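Local structure of Non-canonical purine NTP pyrophosphatase (Coxiella burnetii, 3TQU) at residues F37-I42 with A57-K62; E43-T48 with A53-R58; S47-N52 with G74-A79. The protein probably hydrolyses non-canonical purine nucleoside triphosphates such as XTP, dITP and ITP to monophosphates and diphosphate, keeping them out of DNA and RNA. All coordinates share one frame; numbering follows the deposited sequence.

In the fold
All three contacts use helix 49-64, the helix of a beta-alpha-beta crossover between the parallel strands 29-33 and 68-77. Contacts 1 and 2, with centres about 11 Å apart, fold the preceding loop back along this helix and end on the same stretch, sharing Ala57 and Arg58. Contact 3 joins the first helical turn to strand 68-77, about 12 Å from contact 2 and 22 Å from contact 1; it starts from the same stretch as contact 2, sharing Ser47 and Thr48, and its segments alternate in sequence with those of contact 1. Glu44 of contact 2 binds the calcium ion. The Phe49 side chain lies about 6 Å from this metal, and its backbone bonds to the second subunit.

Contact 1: F37-I42 with A57-K62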
loop_
_atom_site.group_PDB
_atom_site.type_symbol
_atom_site.label_atom_id
_atom_site.label_comp_id
_atom_site.label_asym_id
_atom_site.label_seq_id
_atom_site.Cartn_x
_atom_site.Cartn_y
_atom_site.Cartn_z
ATOM N N PHE A 37 3.633 8.115 -24.914
ATOM C CA PHE A 37 3.041 6.918 -25.502
ATOM C C PHE A 37 1.597 7.205 -25.884
ATOM O O PHE A 37 0.850 6.301 -26.254
ATOM C CB PHE A 37 3.071 5.761 -24.502
ATOM C CG PHE A 37 4.451 5.270 -24.178
ATOM C CD1 PHE A 37 4.984 4.177 -24.841
ATOM C CD2 PHE A 37 5.215 5.898 -23.212
ATOM C CE1 PHE A 37 6.254 3.719 -24.545
ATOM C CE2 PHE A 37 6.487 5.447 -22.912
ATOM C CZ PHE A 37 7.007 4.357 -23.579
ATOM N N SER A 38 1.211 8.473 -25.772
ATOM C CA SER A 38 -0.156 8.900 -26.039
ATOM C C SER A 38 -1.176 8.177 -25.164
ATOM O O SER A 38 -2.271 7.843 -25.617
ATOM C CB SER A 38 -0.498 8.733 -27.519
ATOM O OG SER A 38 0.328 9.568 -28.310
ATOM N N VAL A 39 -0.810 7.944 -23.907
ATOM C CA VAL A 39 -1.725 7.353 -22.940
ATOM C C VAL A 39 -2.606 8.437 -22.327
ATOM O O VAL A 39 -2.101 9.426 -21.797
ATOM C CB VAL A 39 -0.964 6.635 -21.808
ATOM C CG1 VAL A 39 -1.935 6.065 -20.786
ATOM C CG2 VAL A 39 -0.071 5.540 -22.379
ATOM N N PRO A 40 -3.931 8.255 -22.400
ATOM C CA PRO A 40 -4.849 9.230 -21.803
ATOM C C PRO A 40 -4.910 9.080 -20.283
ATOM O O PRO A 40 -4.587 8.012 -19.758
ATOM C CB PRO A 40 -6.195 8.855 -22.421
ATOM C CG PRO A 40 -6.082 7.396 -22.692
ATOM C CD PRO A 40 -4.644 7.147 -23.058
ATOM N N ASP A 41 -5.304 10.142 -19.590
ATOM C CA ASP A 41 -5.536 10.063 -18.152
ATOM C C ASP A 41 -6.675 9.088 -17.876
ATOM O O ASP A 41 -7.611 8.972 -18.669
ATOM C CB ASP A 41 -5.900 11.435 -17.581
ATOM C CG ASP A 41 -4.705 12.364 -17.471
ATOM O OD1 ASP A 41 -3.623 12.019 -17.984
ATOM O OD2 ASP A 41 -4.855 13.450 -16.874
ATOM N N ILE A 42 -6.589 8.388 -16.750
ATOM C CA ILE A 42 -7.664 7.515 -16.305
ATOM C C ILE A 42 -8.267 8.103 -15.035
ATOM O O ILE A 42 -7.565 8.727 -14.243
ATOM C CB ILE A 42 -7.153 6.082 -16.037
ATOM C CG1 ILE A 42 -8.315 5.157 -15.677
ATOM C CG2 ILE A 42 -6.100 6.088 -14.936
ATOM C CD1 ILE A 42 -7.930 3.695 -15.582
ATOM N N ALA A 57 -1.036 3.698 -12.178
ATOM C CA ALA A 57 0.157 2.963 -12.580
ATOM C C ALA A 57 -0.200 1.743 -13.429
ATOM O O ALA A 57 0.448 1.469 -14.438
ATOM C CB ALA A 57 0.974 2.554 -11.359
ATOM N N ARG A 58 -1.234 1.012 -13.023
ATOM C CA ARG A 58 -1.656 -0.164 -13.773
ATOM C C ARG A 58 -2.104 0.215 -15.177
ATOM O O ARG A 58 -1.835 -0.504 -16.140
ATOM C CB ARG A 58 -2.784 -0.909 -13.063
ATOM C CG ARG A 58 -3.235 -2.146 -13.831
ATOM C CD ARG A 58 -4.652 -2.567 -13.486
ATOM N NE ARG A 58 -4.801 -2.983 -12.097
ATOM C CZ ARG A 58 -5.542 -2.334 -11.207
ATOM N NH1 ARG A 58 -6.195 -1.241 -11.565
ATOM N NH2 ARG A 58 -5.630 -2.775 -9.964
ATOM N N HIS A 59 -2.801 1.343 -15.280
ATOM C CA HIS A 59 -3.272 1.849 -16.564
ATOM C C HIS A 59 -2.095 2.138 -17.485
ATOM O O HIS A 59 -2.056 1.676 -18.627
ATOM C CB HIS A 59 -4.104 3.117 -16.353
ATOM C CG HIS A 59 -4.563 3.761 -17.624
ATOM N ND1 HIS A 59 -5.403 3.134 -18.517
ATOM C CD2 HIS A 59 -4.307 4.986 -18.143
ATOM C CE1 HIS A 59 -5.643 3.942 -19.534
ATOM N NE2 HIS A 59 -4.988 5.071 -19.332
ATOM N N ALA A 60 -1.132 2.901 -16.978
ATOM C CA ALA A 60 0.043 3.265 -17.759
ATOM C C ALA A 60 0.814 2.029 -18.218
ATOM O O ALA A 60 1.261 1.954 -19.367
ATOM C CB ALA A 60 0.943 4.197 -16.960
ATOM N N ALA A 61 0.967 1.060 -17.319
ATOM C CA ALA A 61 1.699 -0.164 -17.631
ATOM C C ALA A 61 0.970 -0.986 -18.686
ATOM O O ALA A 61 1.588 -1.561 -19.582
ATOM C CB ALA A 61 1.907 -0.999 -16.367
ATOM N N LYS A 62 -0.350 -1.041 -18.562
ATOM C CA LYS A 62 -1.179 -1.787 -19.495
ATOM C C LYS A 62 -1.013 -1.258 -20.916
ATOM O O LYS A 62 -0.814 -2.025 -21.859
ATOM C CB LYS A 62 -2.645 -1.700 -19.074
ATOM C CG LYS A 62 -3.580 -2.565 -19.897
ATOM C CD LYS A 62 -5.027 -2.312 -19.511
ATOM C CE LYS A 62 -5.961 -3.273 -20.223
ATOM N NZ LYS A 62 -5.671 -4.682 -19.845
#
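His59 reaches from the helix to the loop and meets it with three sides of its imidazole. Its NE2 donates to the carbonyl O of Pro40 at 3.0 Å, a bond bent to 136° at the hydrogen although the acceptor lies near the ring plane. Over one face sits Ile42, whose CB is 3.9 Å from the centroid of the His59 ring and 18° off its normal, a CH-pi contact. The CG2 and CD1 branches of Ile42 spread on to flank His59 CB and ND1. Val39 approaches obliquely from the opposite direction, with its CG1 at 3.5 Å from NE2 of His59. With CG anti to the backbone N (chi1 176°), the His59 ring is carried off the helix towards the loop, and the hydrogen bond to Pro40 O, together with Ile42 over the face, probably fixes its rotation. This loop follows strand 29-33 and leads into helix 49-64, within the beta-alpha-beta crossover to strand 68-77. Farther out, Val39 also packs on Gln63 and Thr64 of the same helix, and Ile42 on Ile55. On the outer side of the loop, Asp41 OD1 accepts a hydrogen bond from NE2 of Gln12, a residue predicted to bind substrate.

Contact 2: E43-T48 with A53-R58; sequences EETGST and AIIKAR. With CA (calcium ion), chain E.
The carboxylate of Glu44 turns its oxygen edge to the calcium ion and holds it with OE1 at 2.7 Å and OE2 at 2.8 Å from the metal, while Lys56 NZ approaches OE2 at a tilt, from one side of the plane. Lys56 NZ forms a salt bridge to Glu44 OE2 at 2.8 Å, standing 43° out of the carboxylate plane; the calcium is displaced slightly to the other side of that plane. The two chains cross obliquely, and a bend at chi3 (-63°) of Lys56 lays its CD and CE alongside Glu44 before NZ arrives at the oxygen. The ammonium group also donates to the backbone O of Asp71, so from the helix it bridges the loop carboxylate and the backbone of strand 68-77. Five waters and Asp72 of the same strand complete the shell of eight ligand atoms round the calcium.

Away from the metal the contact is van der Waals, with Ile55 methyls against polar atoms of the loop. Ile55 points from the helix into the curve of the loop: its CD1 lies 3.6 Å from OG1 of Thr45 and 4.0 Å from N of Gly46, while its CG2 faces the carbonyl O of Glu43. Glu43, a predicted magnesium ligand, turns its side chain away from the helix and from the calcium; Glu44 is the residue that holds the metal here. Asp72 is a predicted magnesium ligand too, so the calcium probably marks the cofactor site. Glu44 OE2 serves two cations at once, and the lysine probably both orients the carboxylate and offsets part of the negative charge gathered round the metal.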
loop_
_atom_site.group_PDB
_atom_site.type_symbol
_atom_site.label_atom_id
_atom_site.label_comp_id
_atom_site.label_asym_id
_atom_site.label_seq_id
_atom_site.Cartn_x
_atom_site.Cartn_y
_atom_site.Cartn_z
ATOM N N GLU A 43 -9.569 7.917 -14.849
ATOM C CA GLU A 43 -10.270 8.506 -13.712
ATOM C C GLU A 43 -9.874 7.883 -12.373
ATOM O O GLU A 43 -9.820 6.662 -12.234
ATOM C CB GLU A 43 -11.785 8.399 -13.907
ATOM C CG GLU A 43 -12.595 9.007 -12.773
ATOM C CD GLU A 43 -14.091 8.838 -12.961
ATOM O OE1 GLU A 43 -14.505 8.300 -14.010
ATOM O OE2 GLU A 43 -14.855 9.241 -12.056
ATOM N N GLU A 44 -9.594 8.731 -11.389
ATOM C CA GLU A 44 -9.316 8.269 -10.036
ATOM C C GLU A 44 -10.619 8.007 -9.289
ATOM O O GLU A 44 -11.344 8.936 -8.938
ATOM C CB GLU A 44 -8.479 9.298 -9.284
ATOM C CG GLU A 44 -7.060 9.424 -9.799
ATOM C CD GLU A 44 -6.330 10.586 -9.172
ATOM O OE1 GLU A 44 -6.903 11.694 -9.150
ATOM O OE2 GLU A 44 -5.192 10.393 -8.696
ATOM N N THR A 45 -10.909 6.733 -9.044
ATOM C CA THR A 45 -12.185 6.343 -8.461
ATOM C C THR A 45 -12.033 5.696 -7.088
ATOM O O THR A 45 -13.020 5.271 -6.485
ATOM C CB THR A 45 -12.937 5.373 -9.391
ATOM O OG1 THR A 45 -12.123 4.221 -9.632
ATOM C CG2 THR A 45 -13.244 6.043 -10.717
ATOM N N GLY A 46 -10.801 5.627 -6.593
ATOM C CA GLY A 46 -10.537 5.005 -5.308
ATOM C C GLY A 46 -10.840 5.903 -4.122
ATOM O O GLY A 46 -10.904 7.124 -4.254
ATOM N N SER A 47 -11.028 5.294 -2.955
ATOM C CA SER A 47 -11.292 6.053 -1.735
ATOM C C SER A 47 -10.037 6.220 -0.880
ATOM O O SER A 47 -10.067 6.892 0.145
ATOM C CB SER A 47 -12.414 5.407 -0.925
ATOM O OG SER A 47 -13.640 5.510 -1.631
ATOM N N THR A 48 -8.940 5.609 -1.318
ATOM C CA THR A 48 -7.639 5.794 -0.680
ATOM C C THR A 48 -6.614 6.238 -1.715
ATOM O O THR A 48 -6.747 5.931 -2.901
ATOM C CB THR A 48 -7.119 4.490 -0.058
ATOM O OG1 THR A 48 -6.934 3.512 -1.091
ATOM C CG2 THR A 48 -8.092 3.959 0.983
ATOM N N ALA A 53 -3.251 5.508 -6.786
ATOM C CA ALA A 53 -1.884 5.324 -7.257
ATOM C C ALA A 53 -1.781 4.053 -8.090
ATOM O O ALA A 53 -1.164 4.045 -9.157
ATOM C CB ALA A 53 -0.912 5.274 -6.078
ATOM N N ILE A 54 -2.400 2.979 -7.609
ATOM C CA ILE A 54 -2.385 1.714 -8.338
ATOM C C ILE A 54 -3.181 1.806 -9.635
ATOM O O ILE A 54 -2.728 1.346 -10.684
ATOM C CB ILE A 54 -2.913 0.553 -7.473
ATOM C CG1 ILE A 54 -1.886 0.208 -6.394
ATOM C CG2 ILE A 54 -3.192 -0.661 -8.331
ATOM C CD1 ILE A 54 -2.414 -0.696 -5.310
ATOM N N ILE A 55 -4.365 2.406 -9.556
ATOM C CA ILE A 55 -5.222 2.560 -10.725
ATOM C C ILE A 55 -4.463 3.225 -11.869
ATOM O O ILE A 55 -4.547 2.794 -13.015
ATOM C CB ILE A 55 -6.488 3.379 -10.400
ATOM C CG1 ILE A 55 -7.477 2.535 -9.587
ATOM C CG2 ILE A 55 -7.148 3.879 -11.678
ATOM C CD1 ILE A 55 -8.716 3.296 -9.143
ATOM N N LYS A 56 -3.708 4.268 -11.542
ATOM C CA LYS A 56 -3.022 5.057 -12.556
ATOM C C LYS A 56 -1.758 4.366 -13.070
ATOM O O LYS A 56 -1.449 4.430 -14.259
ATOM C CB LYS A 56 -2.716 6.459 -12.023
ATOM C CG LYS A 56 -3.972 7.244 -11.647
ATOM C CD LYS A 56 -3.661 8.692 -11.307
ATOM C CE LYS A 56 -2.761 8.803 -10.086
ATOM N NZ LYS A 56 -2.568 10.229 -9.684
ATOM N N ALA A 57 -1.036 3.698 -12.178
ATOM C CA ALA A 57 0.157 2.963 -12.580
ATOM C C ALA A 57 -0.200 1.743 -13.429
ATOM O O ALA A 57 0.448 1.469 -14.438
ATOM C CB ALA A 57 0.974 2.554 -11.359
ATOM N N ARG A 58 -1.234 1.012 -13.023
ATOM C CA ARG A 58 -1.656 -0.164 -13.773
ATOM C C ARG A 58 -2.104 0.215 -15.177
ATOM O O ARG A 58 -1.835 -0.504 -16.140
ATOM C CB ARG A 58 -2.784 -0.909 -13.063
ATOM C CG ARG A 58 -3.235 -2.146 -13.831
ATOM C CD ARG A 58 -4.652 -2.567 -13.486
ATOM N NE ARG A 58 -4.801 -2.983 -12.097
ATOM C CZ ARG A 58 -5.542 -2.334 -11.207
ATOM N NH1 ARG A 58 -6.195 -1.241 -11.565
ATOM N NH2 ARG A 58 -5.630 -2.775 -9.964
HETATM CA CA CA E . -5.304 12.754 -7.190
HETATM O O HOH W 1 -6.699 14.966 -7.372
HETATM O O HOH W 2 -4.084 14.331 -5.518
HETATM O O HOH W 3 -3.021 12.883 -8.218
HETATM O O HOH W 4 -4.989 14.340 -9.296
HETATM O O HOH W 5 -6.887 11.711 -5.350
#

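Contact 3: S47-N52 with G74-A79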
loop_
_atom_site.group_PDB
_atom_site.type_symbol
_atom_site.label_atom_id
_atom_site.label_comp_id
_atom_site.label_asym_id
_atom_site.label_seq_id
_atom_site.Cartn_x
_atom_site.Cartn_y
_atom_site.Cartn_z
ATOM N N SER A 47 -11.028 5.294 -2.955
ATOM C CA SER A 47 -11.292 6.053 -1.735
ATOM C C SER A 47 -10.037 6.220 -0.880
ATOM O O SER A 47 -10.067 6.892 0.145
ATOM C CB SER A 47 -12.414 5.407 -0.925
ATOM O OG SER A 47 -13.640 5.510 -1.631
ATOM N N THR A 48 -8.940 5.609 -1.318
ATOM C CA THR A 48 -7.639 5.794 -0.680
ATOM C C THR A 48 -6.614 6.238 -1.715
ATOM O O THR A 48 -6.747 5.931 -2.901
ATOM C CB THR A 48 -7.119 4.490 -0.058
ATOM O OG1 THR A 48 -6.934 3.512 -1.091
ATOM C CG2 THR A 48 -8.092 3.959 0.983
ATOM N N PHE A 49 -5.583 6.944 -1.262
ATOM C CA PHE A 49 -4.505 7.362 -2.152
ATOM C C PHE A 49 -3.870 6.148 -2.824
ATOM O O PHE A 49 -3.594 6.163 -4.027
ATOM C CB PHE A 49 -3.444 8.168 -1.396
ATOM C CG PHE A 49 -3.994 9.356 -0.662
ATOM C CD1 PHE A 49 -4.588 10.401 -1.355
ATOM C CD2 PHE A 49 -3.910 9.435 0.722
ATOM C CE1 PHE A 49 -5.099 11.495 -0.681
ATOM C CE2 PHE A 49 -4.416 10.527 1.398
ATOM C CZ PHE A 49 -5.011 11.559 0.697
ATOM N N VAL A 50 -3.653 5.089 -2.051
ATOM C CA VAL A 50 -2.991 3.907 -2.588
ATOM C C VAL A 50 -3.794 3.284 -3.732
ATOM O O VAL A 50 -3.225 2.854 -4.731
ATOM C CB VAL A 50 -2.694 2.860 -1.494
ATOM C CG1 VAL A 50 -3.975 2.412 -0.823
ATOM C CG2 VAL A 50 -1.949 1.676 -2.083
ATOM N N GLU A 51 -5.116 3.255 -3.594
ATOM C CA GLU A 51 -5.971 2.737 -4.661
ATOM C C GLU A 51 -5.846 3.542 -5.956
ATOM O O GLU A 51 -5.813 2.978 -7.051
ATOM C CB GLU A 51 -7.433 2.677 -4.208
ATOM C CG GLU A 51 -7.736 1.492 -3.299
ATOM C CD GLU A 51 -9.116 1.563 -2.683
ATOM O OE1 GLU A 51 -9.406 2.569 -2.008
ATOM O OE2 GLU A 51 -9.910 0.619 -2.875
ATOM N N ASN A 52 -5.787 4.860 -5.831
ATOM C CA ASN A 52 -5.655 5.716 -7.003
ATOM C C ASN A 52 -4.271 5.595 -7.633
ATOM O O ASN A 52 -4.134 5.567 -8.859
ATOM C CB ASN A 52 -5.976 7.170 -6.649
ATOM C CG ASN A 52 -7.460 7.396 -6.423
ATOM O OD1 ASN A 52 -8.300 6.775 -7.077
ATOM N ND2 ASN A 52 -7.791 8.287 -5.493
ATOM N N GLY A 74 -2.669 13.976 -0.943
ATOM C CA GLY A 74 -3.742 14.793 -0.420
ATOM C C GLY A 74 -3.506 15.258 0.998
ATOM O O GLY A 74 -2.522 14.889 1.641
ATOM N N LEU A 75 -4.426 16.089 1.470
ATOM C CA LEU A 75 -4.394 16.622 2.820
ATOM C C LEU A 75 -5.482 15.923 3.620
ATOM O O LEU A 75 -6.612 15.804 3.147
ATOM C CB LEU A 75 -4.671 18.123 2.774
ATOM C CG LEU A 75 -4.684 18.885 4.093
ATOM C CD1 LEU A 75 -3.342 18.759 4.802
ATOM C CD2 LEU A 75 -5.038 20.347 3.845
ATOM N N THR A 76 -5.145 15.446 4.815
ATOM C CA THR A 76 -6.137 14.843 5.695
ATOM C C THR A 76 -6.203 15.639 6.989
ATOM O O THR A 76 -5.180 15.934 7.596
ATOM C CB THR A 76 -5.810 13.375 6.018
ATOM O OG1 THR A 76 -4.573 13.303 6.736
ATOM C CG2 THR A 76 -5.706 12.555 4.740
ATOM N N ILE A 77 -7.413 15.987 7.407
ATOM C CA ILE A 77 -7.596 16.794 8.607
ATOM C C ILE A 77 -8.378 16.038 9.676
ATOM O O ILE A 77 -9.518 15.631 9.460
ATOM C CB ILE A 77 -8.273 18.133 8.273
ATOM C CG1 ILE A 77 -7.410 18.908 7.271
ATOM C CG2 ILE A 77 -8.492 18.945 9.534
ATOM C CD1 ILE A 77 -8.036 20.204 6.771
ATOM N N ALA A 78 -7.745 15.858 10.832
ATOM C CA ALA A 78 -8.303 15.046 11.907
ATOM C C ALA A 78 -9.734 15.441 12.266
ATOM O O ALA A 78 -10.619 14.590 12.337
ATOM C CB ALA A 78 -7.402 15.097 13.137
ATOM N N ALA A 79 -9.957 16.732 12.484
ATOM C CA ALA A 79 -11.271 17.221 12.889
ATOM C C ALA A 79 -12.325 17.026 11.804
ATOM O O ALA A 79 -13.521 17.091 12.080
ATOM C CB ALA A 79 -11.194 18.684 13.295
#
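Phe49, which packs on Gly74, follows a helix cap in which Glu51 OE1 gathers several donors. Thr48 OG1 gives it a hydrogen bond of 2.8 Å, on the anti side of the Glu51 carboxylate and 25° out of its plane, while the backbone N atoms of Ser47 and Thr48 add weak ones; Arg58 of the second subunit completes the group with a salt bridge. In return, Glu51 N donates to Thr48 OG1 at 3.1 Å and 154°, so Thr48 and Glu51 form a capping box with Thr48 as N-cap.

From the residue after the cap, Phe49 extends its ring to strand 68-77. CE1 of the ring lies 3.5 Å from N of Gly74, and CZ lies 3.6 Å from CA of Gly74; the ring meets this backbone obliquely, and the glycine has no side chain to hold it off. Thr76 brings CG2 to the ring edge, 4.1 Å from Phe49 CE2, while its OG1 is engaged with His122 NE2 and Ser120 O of the adjacent strand. Val86 and Val124 also pack on Phe49.

Asn52 takes a bond from Gly46 N on OD1 and gives one from ND2 to OD2 of the calcium ligand Asp72. Glu51 binds Arg58 of the second subunit while Asn52 reaches Asp72, so one helix turn carries both a dimer contact and a second-shell contact of the metal site, and its Phe49 is buried on the strand just beyond Asp72.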